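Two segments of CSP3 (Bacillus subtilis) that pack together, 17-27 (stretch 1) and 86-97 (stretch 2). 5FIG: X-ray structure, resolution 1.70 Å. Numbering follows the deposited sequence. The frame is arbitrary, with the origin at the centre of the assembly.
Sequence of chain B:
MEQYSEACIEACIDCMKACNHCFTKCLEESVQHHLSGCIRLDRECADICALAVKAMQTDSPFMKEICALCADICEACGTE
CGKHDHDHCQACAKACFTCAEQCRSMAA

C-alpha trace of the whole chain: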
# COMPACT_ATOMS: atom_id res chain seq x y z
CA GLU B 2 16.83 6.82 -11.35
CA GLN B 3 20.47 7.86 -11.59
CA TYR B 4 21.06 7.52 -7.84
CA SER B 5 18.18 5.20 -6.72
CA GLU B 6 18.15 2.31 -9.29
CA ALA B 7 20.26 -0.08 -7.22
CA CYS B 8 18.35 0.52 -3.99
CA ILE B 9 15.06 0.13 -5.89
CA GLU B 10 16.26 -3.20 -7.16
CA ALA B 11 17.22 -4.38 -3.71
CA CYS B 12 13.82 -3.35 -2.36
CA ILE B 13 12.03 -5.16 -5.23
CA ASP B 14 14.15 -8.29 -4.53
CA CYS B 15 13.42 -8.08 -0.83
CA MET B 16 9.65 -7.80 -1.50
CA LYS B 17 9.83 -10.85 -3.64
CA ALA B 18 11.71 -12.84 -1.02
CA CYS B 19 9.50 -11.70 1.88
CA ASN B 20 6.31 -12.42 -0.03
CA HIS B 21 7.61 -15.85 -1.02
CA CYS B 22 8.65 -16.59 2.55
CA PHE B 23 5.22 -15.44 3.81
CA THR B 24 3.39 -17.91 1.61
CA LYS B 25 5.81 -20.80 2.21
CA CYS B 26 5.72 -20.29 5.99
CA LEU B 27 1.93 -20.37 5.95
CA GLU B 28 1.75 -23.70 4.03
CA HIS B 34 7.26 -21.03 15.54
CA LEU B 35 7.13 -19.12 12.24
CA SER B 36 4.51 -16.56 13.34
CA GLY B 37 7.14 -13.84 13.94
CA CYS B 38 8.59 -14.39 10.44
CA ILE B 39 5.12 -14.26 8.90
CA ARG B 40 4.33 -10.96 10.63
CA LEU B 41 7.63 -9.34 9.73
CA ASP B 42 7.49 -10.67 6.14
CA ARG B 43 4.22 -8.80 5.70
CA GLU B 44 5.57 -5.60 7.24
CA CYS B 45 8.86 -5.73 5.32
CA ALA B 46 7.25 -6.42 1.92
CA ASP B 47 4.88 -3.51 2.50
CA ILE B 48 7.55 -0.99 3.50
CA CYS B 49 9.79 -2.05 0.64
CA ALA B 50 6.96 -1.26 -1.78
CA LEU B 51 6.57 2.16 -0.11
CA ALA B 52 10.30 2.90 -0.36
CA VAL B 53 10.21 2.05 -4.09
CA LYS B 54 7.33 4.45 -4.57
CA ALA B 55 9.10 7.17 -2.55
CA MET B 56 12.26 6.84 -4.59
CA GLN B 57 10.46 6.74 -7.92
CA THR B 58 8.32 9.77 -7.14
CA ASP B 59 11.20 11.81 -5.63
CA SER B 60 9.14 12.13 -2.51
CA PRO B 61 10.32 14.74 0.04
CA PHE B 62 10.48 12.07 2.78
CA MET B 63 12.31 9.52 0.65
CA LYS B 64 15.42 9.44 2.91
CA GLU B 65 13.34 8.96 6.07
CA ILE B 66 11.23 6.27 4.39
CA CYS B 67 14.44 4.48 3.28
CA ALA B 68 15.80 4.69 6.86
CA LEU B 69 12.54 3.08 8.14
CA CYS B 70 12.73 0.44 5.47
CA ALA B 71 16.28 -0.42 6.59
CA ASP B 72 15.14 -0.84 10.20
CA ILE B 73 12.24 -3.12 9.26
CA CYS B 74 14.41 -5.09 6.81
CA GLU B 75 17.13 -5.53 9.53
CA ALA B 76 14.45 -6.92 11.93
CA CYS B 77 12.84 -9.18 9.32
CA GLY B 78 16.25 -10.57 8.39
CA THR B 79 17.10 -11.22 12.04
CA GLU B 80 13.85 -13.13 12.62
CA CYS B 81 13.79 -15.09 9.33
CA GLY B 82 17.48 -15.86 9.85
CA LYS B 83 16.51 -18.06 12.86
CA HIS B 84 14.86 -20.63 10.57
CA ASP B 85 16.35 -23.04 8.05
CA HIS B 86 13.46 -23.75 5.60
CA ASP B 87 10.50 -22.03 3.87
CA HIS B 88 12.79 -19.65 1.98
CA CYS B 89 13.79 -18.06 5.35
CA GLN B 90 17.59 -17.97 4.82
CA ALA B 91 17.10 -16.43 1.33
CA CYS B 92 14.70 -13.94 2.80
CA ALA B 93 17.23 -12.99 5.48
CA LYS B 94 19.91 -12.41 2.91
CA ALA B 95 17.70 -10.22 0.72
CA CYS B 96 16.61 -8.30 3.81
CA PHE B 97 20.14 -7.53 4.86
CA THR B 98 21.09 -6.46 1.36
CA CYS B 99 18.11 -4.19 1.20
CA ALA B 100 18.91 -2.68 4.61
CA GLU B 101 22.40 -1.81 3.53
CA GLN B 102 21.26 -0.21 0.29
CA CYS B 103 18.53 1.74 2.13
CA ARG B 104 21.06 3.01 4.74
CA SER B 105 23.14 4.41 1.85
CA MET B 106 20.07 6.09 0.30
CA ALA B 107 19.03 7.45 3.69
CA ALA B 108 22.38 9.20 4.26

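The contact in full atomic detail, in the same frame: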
# COMPACT_ATOMS: atom_id res chain seq x y z
N LYS B 17 10.02 -9.54 -3.09
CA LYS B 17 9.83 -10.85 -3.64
C LYS B 17 10.12 -11.91 -2.59
O LYS B 17 9.40 -12.86 -2.42
CB LYS B 17 10.73 -11.03 -4.87
CG LYS B 17 10.65 -12.38 -5.52
CD LYS B 17 11.54 -12.46 -6.75
CE LYS B 17 11.42 -13.84 -7.36
NZ LYS B 17 12.37 -14.10 -8.48
N ALA B 18 11.29 -11.81 -1.97
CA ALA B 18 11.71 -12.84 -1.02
C ALA B 18 10.81 -12.94 0.20
O ALA B 18 10.48 -14.02 0.66
CB ALA B 18 13.17 -12.59 -0.58
N CYS B 19 10.42 -11.79 0.72
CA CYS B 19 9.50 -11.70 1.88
C CYS B 19 8.15 -12.23 1.55
O CYS B 19 7.58 -13.02 2.33
CB CYS B 19 9.36 -10.22 2.38
SG CYS B 19 10.84 -9.65 3.27
N ASN B 20 7.62 -11.86 0.37
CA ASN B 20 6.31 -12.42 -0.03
C ASN B 20 6.34 -13.94 -0.26
O ASN B 20 5.42 -14.66 0.09
CB ASN B 20 5.78 -11.70 -1.28
CG ASN B 20 5.25 -10.32 -0.98
OD1 ASN B 20 4.75 -10.10 0.09
ND2 ASN B 20 5.36 -9.38 -1.93
N HIS B 21 7.42 -14.43 -0.89
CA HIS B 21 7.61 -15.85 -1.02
C HIS B 21 7.71 -16.58 0.32
O HIS B 21 7.13 -17.66 0.48
CB HIS B 21 8.85 -16.14 -1.91
CG HIS B 21 8.58 -15.89 -3.36
ND1 HIS B 21 9.59 -15.84 -4.30
CD2 HIS B 21 7.43 -15.59 -4.05
CE1 HIS B 21 9.10 -15.60 -5.49
NE2 HIS B 21 7.79 -15.45 -5.38
N CYS B 22 8.48 -16.03 1.23
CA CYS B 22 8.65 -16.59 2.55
C CYS B 22 7.31 -16.61 3.31
O CYS B 22 6.95 -17.60 3.95
CB CYS B 22 9.71 -15.77 3.32
SG CYS B 22 10.22 -16.40 4.93
N PHE B 23 6.55 -15.52 3.20
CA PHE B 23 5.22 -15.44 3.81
C PHE B 23 4.35 -16.60 3.41
O PHE B 23 3.80 -17.33 4.28
CB PHE B 23 4.59 -14.12 3.39
CG PHE B 23 3.15 -13.93 3.84
CD1 PHE B 23 2.86 -13.36 5.07
CD2 PHE B 23 2.10 -14.28 3.00
CE1 PHE B 23 1.55 -13.14 5.46
CE2 PHE B 23 0.78 -14.08 3.39
CZ PHE B 23 0.51 -13.51 4.64
N THR B 24 4.21 -16.81 2.12
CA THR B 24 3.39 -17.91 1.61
C THR B 24 3.92 -19.31 1.98
O THR B 24 3.13 -20.20 2.38
CB THR B 24 3.24 -17.82 0.07
OG1 THR B 24 2.81 -16.50 -0.23
CG2 THR B 24 2.21 -18.74 -0.46
N LYS B 25 5.23 -19.51 1.88
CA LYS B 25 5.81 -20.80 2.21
C LYS B 25 5.66 -21.10 3.70
O LYS B 25 5.35 -22.23 4.09
CB LYS B 25 7.29 -20.89 1.79
CG LYS B 25 7.46 -20.86 0.28
CD LYS B 25 7.13 -22.19 -0.38
CE LYS B 25 8.40 -22.94 -0.81
NZ LYS B 25 8.07 -24.16 -1.60
N CYS B 26 5.88 -20.10 4.55
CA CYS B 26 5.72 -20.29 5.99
C CYS B 26 4.31 -20.65 6.35
O CYS B 26 4.10 -21.47 7.25
CB CYS B 26 6.14 -19.04 6.78
SG CYS B 26 7.91 -18.79 6.90
N LEU B 27 3.34 -20.04 5.68
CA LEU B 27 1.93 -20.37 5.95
C LEU B 27 1.52 -21.78 5.51
O LEU B 27 0.69 -22.38 6.17
CB LEU B 27 0.99 -19.33 5.34
CG LEU B 27 0.97 -18.02 6.15
CD1 LEU B 27 0.39 -16.88 5.33
CD2 LEU B 27 0.18 -18.21 7.44
N HIS B 86 14.21 -23.41 6.85
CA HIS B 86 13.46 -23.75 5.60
C HIS B 86 12.49 -22.64 5.24
O HIS B 86 12.59 -21.55 5.79
CB HIS B 86 12.78 -25.15 5.59
CG HIS B 86 12.62 -25.71 4.19
ND1 HIS B 86 11.42 -25.68 3.49
CD2 HIS B 86 13.53 -26.24 3.34
CE1 HIS B 86 11.59 -26.21 2.29
NE2 HIS B 86 12.86 -26.57 2.18
N ASP B 87 11.64 -22.89 4.24
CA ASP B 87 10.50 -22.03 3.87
C ASP B 87 11.01 -20.75 3.29
O ASP B 87 10.40 -19.70 3.53
CB ASP B 87 9.55 -21.78 5.04
CG ASP B 87 9.01 -23.05 5.62
OD1 ASP B 87 8.33 -23.79 4.87
OD2 ASP B 87 9.27 -23.33 6.82
N HIS B 88 12.16 -20.83 2.59
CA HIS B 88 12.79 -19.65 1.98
C HIS B 88 13.30 -18.62 3.02
O HIS B 88 13.55 -17.48 2.67
CB HIS B 88 11.79 -18.96 1.01
CG HIS B 88 12.41 -18.12 -0.06
ND1 HIS B 88 13.13 -18.66 -1.10
CD2 HIS B 88 12.37 -16.77 -0.28
CE1 HIS B 88 13.54 -17.69 -1.91
NE2 HIS B 88 13.08 -16.55 -1.44
N CYS B 89 13.44 -19.01 4.29
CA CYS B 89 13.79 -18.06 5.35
C CYS B 89 15.24 -17.55 5.28
O CYS B 89 15.49 -16.37 5.47
CB CYS B 89 13.52 -18.66 6.72
SG CYS B 89 11.79 -18.84 7.16
N GLN B 90 16.20 -18.43 4.99
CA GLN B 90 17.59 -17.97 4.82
C GLN B 90 17.78 -17.02 3.60
O GLN B 90 18.46 -16.01 3.70
CB GLN B 90 18.56 -19.15 4.75
CG GLN B 90 18.65 -19.94 6.04
CD GLN B 90 19.17 -19.10 7.21
OE1 GLN B 90 20.28 -18.58 7.15
NE2 GLN B 90 18.38 -18.98 8.28
N ALA B 91 17.12 -17.31 2.49
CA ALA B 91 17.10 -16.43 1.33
C ALA B 91 16.47 -15.10 1.66
O ALA B 91 16.90 -14.05 1.17
CB ALA B 91 16.33 -17.09 0.15
N CYS B 92 15.36 -15.15 2.40
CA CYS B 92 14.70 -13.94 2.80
C CYS B 92 15.60 -13.08 3.67
O CYS B 92 15.76 -11.92 3.41
CB CYS B 92 13.41 -14.27 3.54
SG CYS B 92 12.50 -12.81 3.99
N ALA B 93 16.28 -13.72 4.63
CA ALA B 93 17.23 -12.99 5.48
C ALA B 93 18.34 -12.30 4.69
O ALA B 93 18.64 -11.12 4.90
CB ALA B 93 17.83 -13.91 6.52
N LYS B 94 18.93 -13.01 3.76
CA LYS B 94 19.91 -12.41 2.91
C LYS B 94 19.42 -11.19 2.13
O LYS B 94 20.09 -10.20 2.05
CB LYS B 94 20.41 -13.44 1.92
CG LYS B 94 21.57 -13.03 1.06
CD LYS B 94 22.08 -14.24 0.25
CE LYS B 94 23.41 -13.96 -0.34
NZ LYS B 94 23.44 -14.35 -1.78
N ALA B 95 18.28 -11.34 1.49
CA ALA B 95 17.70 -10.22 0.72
C ALA B 95 17.37 -9.06 1.63
O ALA B 95 17.52 -7.92 1.24
CB ALA B 95 16.47 -10.67 -0.06
N CYS B 96 16.90 -9.36 2.84
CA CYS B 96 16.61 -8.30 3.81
C CYS B 96 17.86 -7.51 4.20
O CYS B 96 17.83 -6.29 4.25
CB CYS B 96 15.95 -8.89 5.06
SG CYS B 96 14.25 -9.35 4.87
N PHE B 97 18.93 -8.21 4.46
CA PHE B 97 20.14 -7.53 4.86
C PHE B 97 20.73 -6.70 3.73
O PHE B 97 21.24 -5.61 3.95
CB PHE B 97 21.13 -8.50 5.47
CG PHE B 97 20.67 -9.10 6.79
CD1 PHE B 97 20.28 -8.30 7.85
CD2 PHE B 97 20.73 -10.49 6.99
CE1 PHE B 97 19.90 -8.86 9.07
CE2 PHE B 97 20.34 -11.06 8.20
CZ PHE B 97 19.92 -10.25 9.23

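Two helices run nearly antiparallel here, their N-to-C directions 154° apart and their axes 8.6 Å apart at closest approach. Small side chains accompany this spacing: alanine and cysteine supply most of the surface between the stretches. No clear hydrogen bond crosses the contact; packing and sulfur-to-sulfur proximity carry it.

K17 extends in an all-t conformation and takes no part. A18 lies where the helices' backbones come close. A18 CA lies 5.0 Å from C92 CA, and its methyl points toward the other helix, so that A18 CB rests 3.9 Å from C92 CA and also 3.9 Å from A95 CB. With a methyl packed directly against a backbone carbon, little room remains between the two backbones at this level.

C19 has its CA-to-CB bond directed away, yet its m rotamer leaves the sulfur within reach of two others: C19 SG is 3.6 Å from C92 SG and 3.8 Å from C96 SG. The lesson is that a thiol can join a cluster from a position whose CB does not face the partner.

N20 lies beyond reach of stretch 2, but H21, one residue further, meets H88. H21 CB approaches H88 CD2 at 3.9 Å, and the rings form an edge-to-face pair, the edge of H21 toward the face of H88, with centroids 6.0 Å apart and planes at 73°. H88, the N-cap residue of the second helix, also brings its ring edge to the backbone of the first, with H88 CD2 3.5 Å from A18 O. A18 O already accepts a hydrogen bond from C22 N at 2.9 Å within its own helix.

C22 occupies the next level. Its t rotamer places C22 SG 3.7 Å from C89 SG and 3.6 Å from D87 O, while C22 CB packs 4.0 Å from C92 CB. F23 points away, and T24 stays clear of the contact.

At K25 the partner is the type I' turn running from H86 to C89, which leads into the second helix. K25 CB lies 4.1 Å from D87 CB, but the lysine's end leads away, so the pairing of opposite charges yields no salt bridge here; K25 O and D87 OD1, 3.5 Å apart, are both acceptors. C26 closes the row: C26 SG sits 3.9 Å from C89 SG and 3.9 Å from D87 CB. C89 thus lies near the sulfurs of both C22 and C26, much as C19 meets those of C92 and C96.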